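Local coordinates for protein putative cytochrome C (Sinorhizobium meliloti, PDB 4PWA) that probably carries electrons as a small c-type cytochrome, with a covalently attached heme c whose iron is the likely redox centre, at residues H25-A30 and S80-K85. Residues are numbered along the deposited sequence; the frame is centred on the assembly and turned at random.
Sequences HTLADA and STVAGK. With HEC (heme c), chain E.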
loop_
_atom_site.group_PDB
_atom_site.type_symbol
_atom_site.label_atom_id
_atom_site.label_comp_id
_atom_site.label_asym_id
_atom_site.label_seq_id
_atom_site.Cartn_x
_atom_site.Cartn_y
_atom_site.Cartn_z
ATOM N N HIS A 25 4.179 -5.841 -7.736
ATOM C CA HIS A 25 3.720 -5.309 -9.026
ATOM C C HIS A 25 2.217 -5.116 -9.123
ATOM O O HIS A 25 1.443 -5.878 -8.531
ATOM C CB HIS A 25 4.122 -6.271 -10.135
ATOM C CG HIS A 25 5.577 -6.243 -10.451
ATOM N ND1 HIS A 25 6.142 -5.264 -11.239
ATOM C CD2 HIS A 25 6.581 -7.077 -10.096
ATOM C CE1 HIS A 25 7.433 -5.501 -11.360
ATOM N NE2 HIS A 25 7.726 -6.596 -10.677
ATOM N N THR A 26 1.817 -4.115 -9.901
ATOM C CA THR A 26 0.414 -3.904 -10.237
ATOM C C THR A 26 0.092 -4.626 -11.550
ATOM O O THR A 26 0.823 -4.501 -12.531
ATOM C CB THR A 26 0.069 -2.415 -10.352
ATOM O OG1 THR A 26 0.171 -1.810 -9.062
ATOM C CG2 THR A 26 -1.365 -2.205 -10.881
ATOM N N LEU A 27 -1.002 -5.386 -11.530
ATOM C CA LEU A 27 -1.508 -6.093 -12.689
ATOM C C LEU A 27 -3.001 -6.353 -12.502
ATOM O O LEU A 27 -3.400 -7.194 -11.710
ATOM C CB LEU A 27 -0.747 -7.414 -12.882
ATOM C CG LEU A 27 -1.076 -8.189 -14.161
ATOM C CD1 LEU A 27 -0.445 -7.492 -15.361
ATOM C CD2 LEU A 27 -0.637 -9.652 -14.054
ATOM N N ALA A 28 -3.820 -5.634 -13.255
ATOM C CA ALA A 28 -5.263 -5.644 -13.082
ATOM C C ALA A 28 -5.888 -7.037 -13.162
ATOM O O ALA A 28 -6.722 -7.378 -12.342
ATOM C CB ALA A 28 -5.917 -4.699 -14.099
ATOM N N ASP A 29 -5.466 -7.859 -14.115
ATOM C CA ASP A 29 -6.095 -9.166 -14.310
ATOM C C ASP A 29 -6.036 -9.980 -13.024
ATOM O O ASP A 29 -6.970 -10.694 -12.696
ATOM C CB ASP A 29 -5.443 -9.924 -15.459
ATOM C CG ASP A 29 -6.053 -11.300 -15.681
ATOM O OD1 ASP A 29 -5.654 -12.262 -14.978
ATOM O OD2 ASP A 29 -6.915 -11.445 -16.578
ATOM N N ALA A 30 -4.927 -9.850 -12.303
ATOM C CA ALA A 30 -4.732 -10.530 -11.033
ATOM C C ALA A 30 -5.270 -9.735 -9.840
ATOM O O ALA A 30 -5.177 -10.207 -8.721
ATOM C CB ALA A 30 -3.231 -10.838 -10.830
ATOM N N SER A 80 2.373 -11.253 -20.275
ATOM C CA SER A 80 2.459 -10.626 -21.575
ATOM C C SER A 80 1.129 -10.638 -22.320
ATOM O O SER A 80 0.909 -9.802 -23.202
ATOM C CB SER A 80 3.539 -11.292 -22.414
ATOM O OG SER A 80 3.350 -12.690 -22.415
ATOM N N THR A 81 0.250 -11.569 -21.972
ATOM C CA THR A 81 -1.067 -11.651 -22.600
ATOM C C THR A 81 -2.088 -10.735 -21.942
ATOM O O THR A 81 -2.895 -10.118 -22.634
ATOM C CB THR A 81 -1.629 -13.080 -22.526
ATOM O OG1 THR A 81 -0.659 -13.994 -23.026
ATOM C CG2 THR A 81 -2.909 -13.200 -23.327
ATOM N N VAL A 82 -2.070 -10.663 -20.613
ATOM C CA VAL A 82 -3.133 -9.960 -19.883
ATOM C C VAL A 82 -2.821 -8.525 -19.517
ATOM O O VAL A 82 -3.730 -7.804 -19.142
ATOM C CB VAL A 82 -3.574 -10.692 -18.587
ATOM C CG1 VAL A 82 -4.026 -12.110 -18.894
ATOM C CG2 VAL A 82 -2.470 -10.664 -17.521
ATOM N N ALA A 83 -1.561 -8.097 -19.620
ATOM C CA ALA A 83 -1.192 -6.736 -19.187
ATOM C C ALA A 83 -2.058 -5.680 -19.895
ATOM O O ALA A 83 -2.251 -5.742 -21.111
ATOM C CB ALA A 83 0.270 -6.473 -19.422
ATOM N N GLY A 84 -2.617 -4.758 -19.110
ATOM C CA GLY A 84 -3.502 -3.705 -19.618
ATOM C C GLY A 84 -4.998 -4.023 -19.562
ATOM O O GLY A 84 -5.834 -3.143 -19.784
ATOM N N LYS A 85 -5.333 -5.274 -19.260
ATOM C CA LYS A 85 -6.709 -5.754 -19.314
ATOM C C LYS A 85 -7.161 -6.379 -17.986
ATOM O O LYS A 85 -6.336 -6.770 -17.153
ATOM C CB LYS A 85 -6.849 -6.753 -20.468
ATOM C CG LYS A 85 -6.535 -6.120 -21.817
ATOM C CD LYS A 85 -6.725 -7.067 -22.984
ATOM C CE LYS A 85 -5.597 -8.079 -23.101
ATOM N NZ LYS A 85 -5.633 -8.802 -24.415
HETATM FE FE HEC E . 9.464 -7.610 -10.791
HETATM C CHA HEC E . 11.020 -5.308 -12.762
HETATM C CHB HEC E . 8.008 -9.014 -13.481
HETATM C CHC HEC E . 8.395 -10.165 -8.820
HETATM C CHD HEC E . 10.232 -5.829 -8.008
HETATM N NA HEC E . 9.543 -7.265 -12.748
HETATM C C1A HEC E . 10.185 -6.215 -13.366
HETATM C C2A HEC E . 9.862 -6.249 -14.779
HETATM C C3A HEC E . 9.021 -7.256 -14.986
HETATM C C4A HEC E . 8.793 -7.909 -13.704
HETATM C CMA HEC E . 8.407 -7.643 -16.341
HETATM C CAA HEC E . 10.397 -5.263 -15.839
HETATM C CBA HEC E . 11.829 -5.670 -16.153
HETATM C CGA HEC E . 12.398 -4.853 -17.287
HETATM O O1A HEC E . 12.867 -5.474 -18.274
HETATM O O2A HEC E . 12.389 -3.590 -17.220
HETATM N NB HEC E . 8.417 -9.254 -11.096
HETATM C C1B HEC E . 7.949 -9.712 -12.303
HETATM C C2B HEC E . 7.457 -11.059 -12.117
HETATM C C3B HEC E . 7.526 -11.349 -10.829
HETATM C C4B HEC E . 8.162 -10.241 -10.165
HETATM C CMB HEC E . 6.760 -11.936 -13.179
HETATM C CAB HEC E . 7.091 -12.670 -10.158
HETATM C CBB HEC E . 7.982 -13.853 -10.568
HETATM N NC HEC E . 9.301 -7.909 -8.793
HETATM C C1C HEC E . 8.890 -9.061 -8.166
HETATM C C2C HEC E . 9.326 -9.052 -6.785
HETATM C C3C HEC E . 9.621 -7.769 -6.507
HETATM C C4C HEC E . 9.738 -7.086 -7.799
HETATM C CMC HEC E . 8.728 -10.061 -5.789
HETATM C CAC HEC E . 9.981 -7.076 -5.155
HETATM C CBC HEC E . 10.367 -7.833 -3.867
HETATM N ND HEC E . 10.460 -5.851 -10.451
HETATM C C1D HEC E . 10.670 -5.305 -9.196
HETATM C C2D HEC E . 11.431 -4.084 -9.302
HETATM C C3D HEC E . 11.690 -3.908 -10.788
HETATM C C4D HEC E . 11.040 -5.042 -11.420
HETATM C CMD HEC E . 11.870 -3.156 -8.154
HETATM C CAD HEC E . 12.461 -2.749 -11.462
HETATM C CBD HEC E . 13.809 -3.257 -11.941
HETATM C CGD HEC E . 14.668 -2.092 -12.365
HETATM O O1D HEC E . 14.457 -1.588 -13.500
HETATM O O2D HEC E . 15.572 -1.691 -11.573
HETATM O O HOH W 1 -3.675 -7.095 -16.232
#
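In this class I cytochrome c fold, the chain just past the heme-binding CXXCH motif packs against the end of the C-terminal helix 69-82, where Leu27, Ala28 and Asp29 meet Val82, Ala83 and Lys85. Val82 sits in the middle. Its CG2 lies 3.7 Å from Asp29 CB and 4.1 Å from Leu27 CD2. Its CG1 is 3.8 Å from Asp29 OD2. The side chains of Leu27 and Asp29 each cross that of Val82 at about a right angle. Leu27 touches with both methyls: CD2 meets Val82, and CD1 comes within 4.0 Å of Ala83 CA. The chain leaves the helix at Ala83 and folds back in a type II turn from Val82 to Lys85, closed by Lys85 N bonding to Val82 O. That turn brings Lys85 O to 3.7 Å from Ala28 CB. One water bridges the two backbones, accepting from Asp29 N at 2.9 Å and lying within hydrogen-bonding distance of Lys85 O, to which it probably donates. The carboxylate of Asp29 flanks Val82, and its OD1 forms a salt bridge with Arg10 NE of helix 4-16 and a hydrogen bond with Tyr78 OH. An alanine at Asp29 would probably leave the Arg10 charge without this mate and Tyr78 OH without its bond, and open a gap beside Val82 CG1. At the other end of 25-30, His25 NE2 binds the heme iron at 2.0 Å, with Met61 as the second axial ligand, and His25 ND1 is hydrogen-bonded to Pro38 O, which helps fix the rotation of the ring. The same short segment thus runs from the His/Met-ligated heme to the buried meeting of the N- and C-terminal helices, the arrangement characteristic of class I c-type cytochromes.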